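Local coordinates for putative hydrolase (Chromobacterium violaceum, PDB 3MCW), which probably acts as a hydrolase of the isochorismatase family, though its substrate is not established, at residues R132-N136 and L137-V141; L6-S10 and D11-L15. All coordinates share one frame; numbering follows the deposited sequence. Where two conformers were deposited one is given.

Interaction 1 of 2, residues R132-N136 and L137-V141; sequences RMAGN and LGFAV
Ala-134 and Phe-139 meet through a backbone bond that closes a Schellman motif at the C-terminal end of helix 123-136, where the chain turns into strand 140-149 of a beta-alpha-beta unit. Phe-139 N reaches Ala-134 O at 3.0 Å (N-H...O 150°), and inside that loop Gly-138 N reaches Gly-135 O, also at 3.0 Å, from above the carbonyl plane. Gly-138 carries the positive phi of the motif (99°). One turn back, Leu-137 N still makes a helical bond to Met-133 O, 2.8 Å long.

The tight side packs side-chain carbons against the carbonyl oxygens and methyls of the last turn. Phe-139 has CG anti to its carbonyl carbon (chi1 -67°), which brings the ring edge to Ala-134 O: CD2 lies 3.4 Å from that oxygen, near the ring plane. The ring also packs on Glu-105, Leu-108 and Arg-109 of helix 104-111 and on Leu-116. The methyl Val-141 CG2 lies 3.7 Å from Ala-134 CB, where strand 140-149 begins to pass the helix. The Leu-137 side chain runs beside that of Met-133, both pointing the same way, and its CG lies 3.2 Å from Met-133 O. Asn-136 is buried as well, with its amide turned to the second subunit, whose Asn-96 OD1 receives ND2 while Ser-97 N binds OD1; the helix end therefore belongs to the subunit interface.

The other flank is more open. Gly-138 is exposed there and Gly-135 partly so, and the link between helix and outgoing chain is made through solvent: a single water donates to both Gly-135 O and Phe-139 O, at 2.8 Å each.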
loop_
_atom_site.group_PDB
_atom_site.type_symbol
_atom_site.label_atom_id
_atom_site.label_comp_id
_atom_site.label_asym_id
_atom_site.label_seq_id
_atom_site.Cartn_x
_atom_site.Cartn_y
_atom_site.Cartn_z
ATOM N N ARG A 132 -2.613 -3.932 -2.153
ATOM C CA ARG A 132 -3.451 -3.012 -1.374
ATOM C C ARG A 132 -4.465 -2.354 -2.302
ATOM O O ARG A 132 -5.648 -2.256 -1.944
ATOM C CB ARG A 132 -2.640 -1.973 -0.621
ATOM C CG ARG A 132 -1.898 -2.498 0.586
ATOM C CD ARG A 132 -1.252 -1.372 1.380
ATOM N NE ARG A 132 -0.464 -1.795 2.530
ATOM C CZ ARG A 132 -0.628 -1.341 3.775
ATOM N NH1 ARG A 132 -1.609 -0.545 4.124
ATOM N NH2 ARG A 132 0.297 -1.639 4.675
HETATM N N MSE A 133 -4.017 -1.873 -3.455
HETATM C CA MSE A 133 -4.977 -1.274 -4.404
HETATM C C MSE A 133 -5.966 -2.280 -4.925
HETATM O O MSE A 133 -7.162 -1.987 -4.996
HETATM C CB MSE A 133 -4.292 -0.574 -5.575
HETATM C CG MSE A 133 -3.749 0.720 -5.207
HETATM SE SE MSE A 133 -3.216 1.820 -6.735
HETATM C CE MSE A 133 -4.907 1.930 -7.696
ATOM N N ALA A 134 -5.504 -3.473 -5.299
ATOM C CA ALA A 134 -6.435 -4.484 -5.802
ATOM C C ALA A 134 -7.554 -4.777 -4.820
ATOM O O ALA A 134 -8.727 -4.845 -5.200
ATOM C CB ALA A 134 -5.688 -5.767 -6.162
ATOM N N GLY A 135 -7.201 -5.013 -3.566
ATOM C CA GLY A 135 -8.214 -5.334 -2.581
ATOM C C GLY A 135 -9.188 -4.175 -2.380
ATOM O O GLY A 135 -10.410 -4.353 -2.357
ATOM N N ASN A 136 -8.660 -2.952 -2.304
ATOM C CA ASN A 136 -9.540 -1.805 -2.110
ATOM C C ASN A 136 -10.416 -1.499 -3.321
ATOM O O ASN A 136 -11.505 -0.953 -3.166
ATOM C CB ASN A 136 -8.739 -0.548 -1.723
ATOM C CG ASN A 136 -8.180 -0.513 -0.288
ATOM O OD1 ASN A 136 -7.587 0.495 0.079
ATOM N ND2 ASN A 136 -8.380 -1.519 0.510
ATOM N N LEU A 137 -9.955 -1.873 -4.515
ATOM C CA LEU A 137 -10.756 -1.743 -5.738
ATOM C C LEU A 137 -11.847 -2.816 -5.829
ATOM O O LEU A 137 -12.692 -2.751 -6.716
ATOM C CB LEU A 137 -9.858 -1.795 -6.981
ATOM C CG LEU A 137 -8.988 -0.550 -7.220
ATOM C CD1 LEU A 137 -7.976 -0.827 -8.328
ATOM C CD2 LEU A 137 -9.824 0.696 -7.545
ATOM N N GLY A 138 -11.833 -3.811 -4.961
ATOM C CA GLY A 138 -12.850 -4.853 -4.911
ATOM C C GLY A 138 -12.508 -6.164 -5.579
ATOM O O GLY A 138 -13.369 -6.986 -5.793
ATOM N N PHE A 139 -11.248 -6.354 -5.948
ATOM C CA PHE A 139 -10.797 -7.654 -6.471
ATOM C C PHE A 139 -10.596 -8.607 -5.314
ATOM O O PHE A 139 -10.231 -8.227 -4.201
ATOM C CB PHE A 139 -9.493 -7.478 -7.245
ATOM C CG PHE A 139 -9.684 -6.695 -8.488
ATOM C CD1 PHE A 139 -10.075 -7.322 -9.645
ATOM C CD2 PHE A 139 -9.455 -5.333 -8.528
ATOM C CE1 PHE A 139 -10.300 -6.611 -10.789
ATOM C CE2 PHE A 139 -9.680 -4.590 -9.686
ATOM C CZ PHE A 139 -10.120 -5.239 -10.816
ATOM N N ALA A 140 -10.862 -9.888 -5.580
ATOM C CA ALA A 140 -10.630 -11.000 -4.643
ATOM C C ALA A 140 -9.210 -11.503 -4.911
ATOM O O ALA A 140 -8.952 -12.121 -5.935
ATOM C CB ALA A 140 -11.635 -12.080 -4.870
ATOM N N VAL A 141 -8.306 -11.243 -3.981
ATOM C CA VAL A 141 -6.889 -11.494 -4.193
ATOM C C VAL A 141 -6.385 -12.616 -3.301
ATOM O O VAL A 141 -6.604 -12.615 -2.090
ATOM C CB VAL A 141 -6.037 -10.239 -3.898
ATOM C CG1 VAL A 141 -4.577 -10.533 -4.104
ATOM C CG2 VAL A 141 -6.527 -9.063 -4.718
HETATM O O HOH W 1 -11.699 -6.859 -2.259
#

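Interaction 2 of 2, residues L6-S10 and D11-L15; sequences LRFSS and DKPLL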
loop_
_atom_site.group_PDB
_atom_site.type_symbol
_atom_site.label_atom_id
_atom_site.label_comp_id
_atom_site.label_asym_id
_atom_site.label_seq_id
_atom_site.Cartn_x
_atom_site.Cartn_y
_atom_site.Cartn_z
ATOM N N LEU A 6 -8.639 -23.552 0.634
ATOM C CA LEU A 6 -8.875 -22.593 -0.436
ATOM C C LEU A 6 -9.716 -23.145 -1.570
ATOM O O LEU A 6 -9.464 -24.223 -2.086
ATOM C CB LEU A 6 -7.554 -22.093 -1.018
ATOM C CG LEU A 6 -7.637 -21.118 -2.197
ATOM C CD1 LEU A 6 -8.170 -19.760 -1.761
ATOM C CD2 LEU A 6 -6.265 -20.985 -2.832
ATOM N N ARG A 7 -10.697 -22.351 -1.933
ATOM C CA ARG A 7 -11.568 -22.630 -3.047
ATOM C C ARG A 7 -11.766 -21.337 -3.844
ATOM O O ARG A 7 -12.118 -20.303 -3.277
ATOM C CB ARG A 7 -12.908 -23.182 -2.517
ATOM C CG ARG A 7 -14.027 -23.375 -3.530
ATOM C CD ARG A 7 -15.384 -23.583 -2.843
ATOM N NE ARG A 7 -16.469 -23.727 -3.818
ATOM N N PHE A 8 -11.518 -21.383 -5.151
ATOM C CA PHE A 8 -11.785 -20.244 -6.007
ATOM C C PHE A 8 -13.277 -20.064 -6.149
ATOM O O PHE A 8 -14.020 -21.037 -6.196
ATOM C CB PHE A 8 -11.123 -20.413 -7.378
ATOM C CG PHE A 8 -9.648 -20.340 -7.313
ATOM C CD1 PHE A 8 -9.040 -19.127 -6.975
ATOM C CD2 PHE A 8 -8.846 -21.431 -7.516
ATOM C CE1 PHE A 8 -7.680 -18.993 -6.855
ATOM C CE2 PHE A 8 -7.434 -21.274 -7.412
ATOM C CZ PHE A 8 -6.894 -20.049 -7.078
ATOM N N SER A 9 -13.696 -18.806 -6.165
ATOM C CA SER A 9 -15.105 -18.467 -6.331
ATOM C C SER A 9 -15.495 -18.434 -7.808
ATOM O O SER A 9 -16.668 -18.546 -8.146
ATOM C CB SER A 9 -15.407 -17.121 -5.678
ATOM O OG SER A 9 -14.580 -16.105 -6.207
ATOM N N SER A 10 -14.493 -18.266 -8.686
ATOM C CA SER A 10 -14.703 -18.244 -10.130
ATOM C C SER A 10 -13.964 -19.393 -10.801
ATOM O O SER A 10 -13.161 -20.066 -10.165
ATOM C CB SER A 10 -14.207 -16.921 -10.747
ATOM O OG SER A 10 -12.825 -16.941 -11.081
ATOM N N ASP A 11 -14.275 -19.632 -12.075
ATOM C CA ASP A 11 -13.608 -20.667 -12.853
ATOM C C ASP A 11 -12.454 -20.095 -13.697
ATOM O O ASP A 11 -11.874 -20.796 -14.539
ATOM C CB ASP A 11 -14.574 -21.474 -13.721
ATOM C CG ASP A 11 -15.237 -20.650 -14.816
ATOM O OD1 ASP A 11 -14.913 -19.465 -15.018
ATOM O OD2 ASP A 11 -16.132 -21.218 -15.463
ATOM N N LYS A 12 -12.100 -18.823 -13.495
ATOM C CA LYS A 12 -11.093 -18.158 -14.306
ATOM C C LYS A 12 -10.191 -17.257 -13.483
ATOM O O LYS A 12 -9.951 -16.120 -13.856
ATOM C CB LYS A 12 -11.749 -17.405 -15.483
ATOM C CG LYS A 12 -12.832 -16.418 -15.084
ATOM C CD LYS A 12 -13.465 -15.732 -16.295
ATOM C CE LYS A 12 -14.560 -14.782 -15.856
ATOM N NZ LYS A 12 -15.268 -14.062 -16.966
ATOM N N PRO A 13 -9.626 -17.760 -12.361
ATOM C CA PRO A 13 -8.701 -16.928 -11.606
ATOM C C PRO A 13 -7.523 -16.555 -12.491
ATOM O O PRO A 13 -7.010 -17.373 -13.275
ATOM C CB PRO A 13 -8.299 -17.844 -10.446
ATOM C CG PRO A 13 -8.437 -19.237 -11.002
ATOM C CD PRO A 13 -9.651 -19.155 -11.879
ATOM N N LEU A 14 -7.046 -15.329 -12.327
ATOM C CA LEU A 14 -6.011 -14.755 -13.166
ATOM C C LEU A 14 -4.695 -14.669 -12.391
ATOM O O LEU A 14 -4.648 -14.094 -11.298
ATOM C CB LEU A 14 -6.452 -13.367 -13.679
ATOM C CG LEU A 14 -5.460 -12.673 -14.628
ATOM C CD1 LEU A 14 -6.170 -11.843 -15.683
ATOM C CD2 LEU A 14 -4.441 -11.802 -13.881
ATOM N N LEU A 15 -3.634 -15.194 -12.984
ATOM C CA LEU A 15 -2.273 -15.144 -12.387
ATOM C C LEU A 15 -1.596 -13.875 -12.789
ATOM O O LEU A 15 -1.451 -13.590 -13.988
ATOM C CB LEU A 15 -1.461 -16.348 -12.881
ATOM C CG LEU A 15 -0.060 -16.466 -12.283
ATOM C CD1 LEU A 15 -0.082 -16.733 -10.773
ATOM C CD2 LEU A 15 0.694 -17.597 -13.005
#
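Phe-8 and Pro-13 make the apolar half of this local contact: Pro-13 CG stands 3.9 Å from the centroid of the Phe-8 ring and 6° off its normal, a CH-pi contact almost exactly over the middle of one face. The two side chains cross at about a right angle. Pro-13 CB lies over the same face on the CD1-CE1 side, 3.8 Å from Phe-8 CD1.

The polar half is an ST turn. Ser-10 OG accepts the backbone N-H of Lys-12, two residues on, at 3.1 Å with an N-H...O angle of 161°. With chi1 at 87°, OG lies between the backbone N and the carbonyl carbon of its own residue, a position from which it reaches forward over the turn.

In the next shell, Glu-115, at the start of strand 115-121, bonds both serines: OE1 to Ser-10 OG, OE2 to Ser-9 N. Pro-13 O takes Trp-48 NE1, Lys-12 NZ bonds Asn-111 O, and Phe-8 packs on Val-117, Ala-190 and Leu-191. These contacts tie the loop to strand 115-121 and helix 184-191 just ahead of strand 14-18 of the parallel sheet.

Since Ser-10 OG already accepts from Lys-12 N, its own proton is probably directed to Glu-115, and the two bonds reaching that carboxylate would be expected to stabilise its negative charge.

Interactions 1 and 2 both lead into strands of the same parallel sheet, 140-149 and 14-18, with strand 115-121 running between them. Residues 114-117, where the middle strand begins, serve both: Ala-140 pairs with Leu-114 and Leu-116, Leu-14 with Glu-115 and Val-117. The end of helix 104-111 is a second shared neighbour, as Arg-109 bonds Leu-137 O and Asn-111 O receives Lys-12 NZ. Interactions 1 and 2 do not touch: the centres of interaction 1 and interaction 2 are 14 Å apart, their nearest atoms about 5 Å. A bound 1,2-ethanediol, probably from the crystallisation liquor, lies about 6 Å from the Asp-11 side chain.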